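Local coordinates for protein uricase (Bacillus fastidiosus, PDB 4R8X) that catalyses the oxidation of urate to 5-hydroxyisourate, the first step of the pathway that degrades urate to allantoin, at residues K242-L247 against F267-R272. Numbering follows the deposited sequence.
Sequences KSIQHL and FGTNNR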
ATOM      1  N   LYS D 242      27.597  15.432  -9.271  1.00 24.20           N
ATOM      2  CA  LYS D 242      28.493  15.273  -8.131  1.00 23.98           C
ATOM      3  C   LYS D 242      27.695  14.904  -6.887  1.00 22.94           C
ATOM      4  O   LYS D 242      28.258  14.598  -5.834  1.00 23.84           O
ATOM      5  CB  LYS D 242      29.248  16.579  -7.879  1.00 25.10           C
ATOM      6  CG  LYS D 242      30.118  17.041  -9.039  1.00 26.11           C
ATOM      7  CD  LYS D 242      30.534  18.498  -8.851  1.00 27.31           C
ATOM      8  CE  LYS D 242      31.282  19.033 -10.063  1.00 28.74           C
ATOM      9  NZ  LYS D 242      31.366  20.514 -10.029  1.00 29.98           N
ATOM     10  N   SER D 243      26.375  14.957  -7.022  1.00 21.36           N
ATOM     11  CA  SER D 243      25.448  14.625  -5.951  1.00 20.89           C
ATOM     12  C   SER D 243      24.055  14.832  -6.501  1.00 18.77           C
ATOM     13  O   SER D 243      23.891  15.389  -7.584  1.00 17.25           O
ATOM     14  CB  SER D 243      25.632  15.541  -4.744  1.00 21.41           C
ATOM     15  OG  SER D 243      25.478  16.896  -5.122  1.00 21.23           O
ATOM     16  N   ILE D 244      23.053  14.380  -5.760  1.00 18.46           N
ATOM     17  CA  ILE D 244      21.679  14.681  -6.130  1.00 17.44           C
ATOM     18  C   ILE D 244      21.456  16.185  -6.015  1.00 16.87           C
ATOM     19  O   ILE D 244      20.769  16.782  -6.846  1.00 16.00           O
ATOM     20  CB  ILE D 244      20.679  13.922  -5.251  1.00 17.68           C
ATOM     21  CG1 ILE D 244      20.818  12.420  -5.476  1.00 17.93           C
ATOM     22  CG2 ILE D 244      19.254  14.352  -5.563  1.00 18.43           C
ATOM     23  CD1 ILE D 244      19.929  11.617  -4.584  1.00 19.93           C
ATOM     24  N   GLN D 245      22.043  16.795  -4.984  1.00 16.14           N
ATOM     25  CA  GLN D 245      21.964  18.241  -4.790  1.00 15.96           C
ATOM     26  C   GLN D 245      22.414  18.970  -6.045  1.00 15.80           C
ATOM     27  O   GLN D 245      21.710  19.832  -6.561  1.00 15.55           O
ATOM     28  CB  GLN D 245      22.840  18.686  -3.613  1.00 16.02           C
ATOM     29  CG  GLN D 245      22.293  18.320  -2.244  1.00 17.74           C
ATOM     30  CD  GLN D 245      22.785  16.978  -1.738  1.00 19.37           C
ATOM     31  OE1 GLN D 245      22.994  16.038  -2.514  1.00 19.99           O
ATOM     32  NE2 GLN D 245      22.974  16.880  -0.424  1.00 19.58           N
ATOM     33  N   HIS D 246      23.596  18.604  -6.527  1.00 15.24           N
ATOM     34  CA  HIS D 246      24.170  19.182  -7.732  1.00 16.07           C
ATOM     35  C   HIS D 246      23.286  18.911  -8.956  1.00 15.13           C
ATOM     36  O   HIS D 246      23.022  19.804  -9.755  1.00 14.95           O
ATOM     37  CB  HIS D 246      25.583  18.621  -7.909  1.00 17.95           C
ATOM     38  CG  HIS D 246      26.269  19.056  -9.165  1.00 20.71           C
ATOM     39  ND1 HIS D 246      26.624  18.171 -10.160  1.00 21.30           N
ATOM     40  CD2 HIS D 246      26.681  20.278  -9.583  1.00 22.02           C
ATOM     41  CE1 HIS D 246      27.224  18.828 -11.137  1.00 22.48           C
ATOM     42  NE2 HIS D 246      27.270  20.109 -10.811  1.00 23.09           N
ATOM     43  N   LEU D 247      22.816  17.677  -9.087  1.00 15.07           N
ATOM     44  CA  LEU D 247      21.947  17.307 -10.201  1.00 14.07           C
ATOM     45  C   LEU D 247      20.691  18.169 -10.306  1.00 14.23           C
ATOM     46  O   LEU D 247      20.376  18.685 -11.384  1.00 14.43           O
ATOM     47  CB  LEU D 247      21.573  15.832 -10.104  1.00 14.92           C
ATOM     48  CG  LEU D 247      20.514  15.335 -11.087  1.00 15.88           C
ATOM     49  CD1 LEU D 247      21.021  15.444 -12.524  1.00 17.37           C
ATOM     50  CD2 LEU D 247      20.141  13.910 -10.746  1.00 17.59           C
ATOM     51  N   PHE D 267      12.018  21.229  -6.031  1.00 13.65           N
ATOM     52  CA  PHE D 267      12.294  19.800  -6.047  1.00 13.89           C
ATOM     53  C   PHE D 267      12.073  19.186  -4.686  1.00 13.84           C
ATOM     54  O   PHE D 267      12.397  19.793  -3.658  1.00 14.11           O
ATOM     55  CB  PHE D 267      13.752  19.547  -6.420  1.00 12.78           C
ATOM     56  CG  PHE D 267      14.097  19.938  -7.816  1.00 12.76           C
ATOM     57  CD1 PHE D 267      14.514  21.226  -8.114  1.00 14.48           C
ATOM     58  CD2 PHE D 267      14.018  19.013  -8.841  1.00 13.44           C
ATOM     59  CE1 PHE D 267      14.829  21.581  -9.414  1.00 15.29           C
ATOM     60  CE2 PHE D 267      14.334  19.357 -10.139  1.00 14.10           C
ATOM     61  CZ  PHE D 267      14.750  20.643 -10.430  1.00 14.65           C
ATOM     62  N   GLY D 268      11.531  17.971  -4.699  1.00 13.88           N
ATOM     63  CA  GLY D 268      11.574  17.070  -3.562  1.00 13.73           C
ATOM     64  C   GLY D 268      12.123  15.758  -4.096  1.00 14.53           C
ATOM     65  O   GLY D 268      11.604  15.232  -5.076  1.00 15.12           O
ATOM     66  N   THR D 269      13.183  15.245  -3.479  1.00 15.24           N
ATOM     67  CA  THR D 269      13.849  14.036  -3.961  1.00 15.63           C
ATOM     68  C   THR D 269      13.893  12.917  -2.937  1.00 16.37           C
ATOM     69  O   THR D 269      13.715  13.148  -1.747  1.00 17.88           O
ATOM     70  CB  THR D 269      15.325  14.302  -4.261  1.00 17.85           C
ATOM     71  OG1 THR D 269      16.035  14.365  -3.017  1.00 18.01           O
ATOM     72  CG2 THR D 269      15.503  15.609  -4.992  1.00 18.05           C
ATOM     73  N   ASN D 270      14.148  11.704  -3.422  1.00 14.90           N
ATOM     74  CA  ASN D 270      14.651  10.610  -2.600  1.00 14.92           C
ATOM     75  C   ASN D 270      15.899  10.057  -3.271  1.00 13.73           C
ATOM     76  O   ASN D 270      15.932   9.889  -4.495  1.00 13.21           O
ATOM     77  CB  ASN D 270      13.690   9.415  -2.548  1.00 16.53           C
ATOM     78  CG  ASN D 270      12.452   9.642  -1.698  1.00 17.77           C
ATOM     79  OD1 ASN D 270      11.643   8.724  -1.568  1.00 18.62           O
ATOM     80  ND2 ASN D 270      12.280  10.839  -1.142  1.00 17.78           N
ATOM     81  N   ASN D 271      16.901   9.730  -2.466  1.00 13.91           N
ATOM     82  CA  ASN D 271      17.978   8.850  -2.897  1.00 12.97           C
ATOM     83  C   ASN D 271      17.597   7.416  -2.545  1.00 12.95           C
ATOM     84  O   ASN D 271      17.456   7.075  -1.362  1.00 14.36           O
ATOM     85  CB  ASN D 271      19.292   9.222  -2.206  1.00 14.16           C
ATOM     86  CG  ASN D 271      20.490   8.522  -2.827  1.00 14.92           C
ATOM     87  OD1 ASN D 271      20.362   7.438  -3.389  1.00 15.14           O
ATOM     88  ND2 ASN D 271      21.653   9.144  -2.744  1.00 17.59           N
ATOM     89  N   ARG D 272      17.425   6.581  -3.570  1.00 11.97           N
ATOM     90  CA  ARG D 272      16.969   5.202  -3.384  1.00 11.87           C
ATOM     91  C   ARG D 272      18.015   4.176  -3.820  1.00 12.38           C
ATOM     92  O   ARG D 272      17.706   3.003  -4.076  1.00 13.09           O
ATOM     93  CB  ARG D 272      15.656   4.995  -4.134  1.00 12.62           C
ATOM     94  CG  ARG D 272      14.498   5.762  -3.523  1.00 12.94           C
ATOM     95  CD  ARG D 272      14.050   5.104  -2.228  1.00 13.74           C
ATOM     96  NE  ARG D 272      12.981   5.857  -1.582  1.00 13.69           N
ATOM     97  CZ  ARG D 272      12.368   5.467  -0.472  1.00 13.86           C
ATOM     98  NH1 ARG D 272      12.735   4.343   0.121  1.00 15.56           N
ATOM     99  NH2 ARG D 272      11.395   6.193   0.049  1.00 14.18           N
TER
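I244, in the first turn of helix 244-258, faces N271 at the end of strand 262-271, their CA atoms 7.6 Å apart, so the helix begins against one face of the large antiparallel sheet. T269 and N271 both point toward the helix, as alternate residues of a strand do, while N270 between them points away. I244 serves both with separate branches. CG2 meets the methyl CG2 of T269 at 4.0 Å, the two side chains running alongside each other but in opposite directions, and T269 OG1 is hydrogen-bonded to Q299 on strand 296-304. The other branch has CG1 anti to the carbonyl carbon (chi1 -64°) and is extended beyond it (chi2 176°), which carries CD1 out to N271. There the methyl lies 3.4 Å from N271 CB, a tight approach for two carbons, and 3.5 Å from N271 ND2, at the base of the amide, whose OD1 is bonded to T273. Replacing I244 by alanine removes both branches and would probably open a gap beside T269 and N271, leaving the amide held mainly by its bond to T273. Behind I244 the helix start is secured by S243, an N-cap whose OG accepts from H246 N at 2.9 Å (165°). N271 and Q245 are predicted to bind urate, and F179 and R196, also predicted to bind it, lie near N271. The contact is van der Waals packing of an aliphatic side chain against a methyl and an amide; it probably helps to set the N271 amide in the predicted urate site, while T273 holds the amide oxygen.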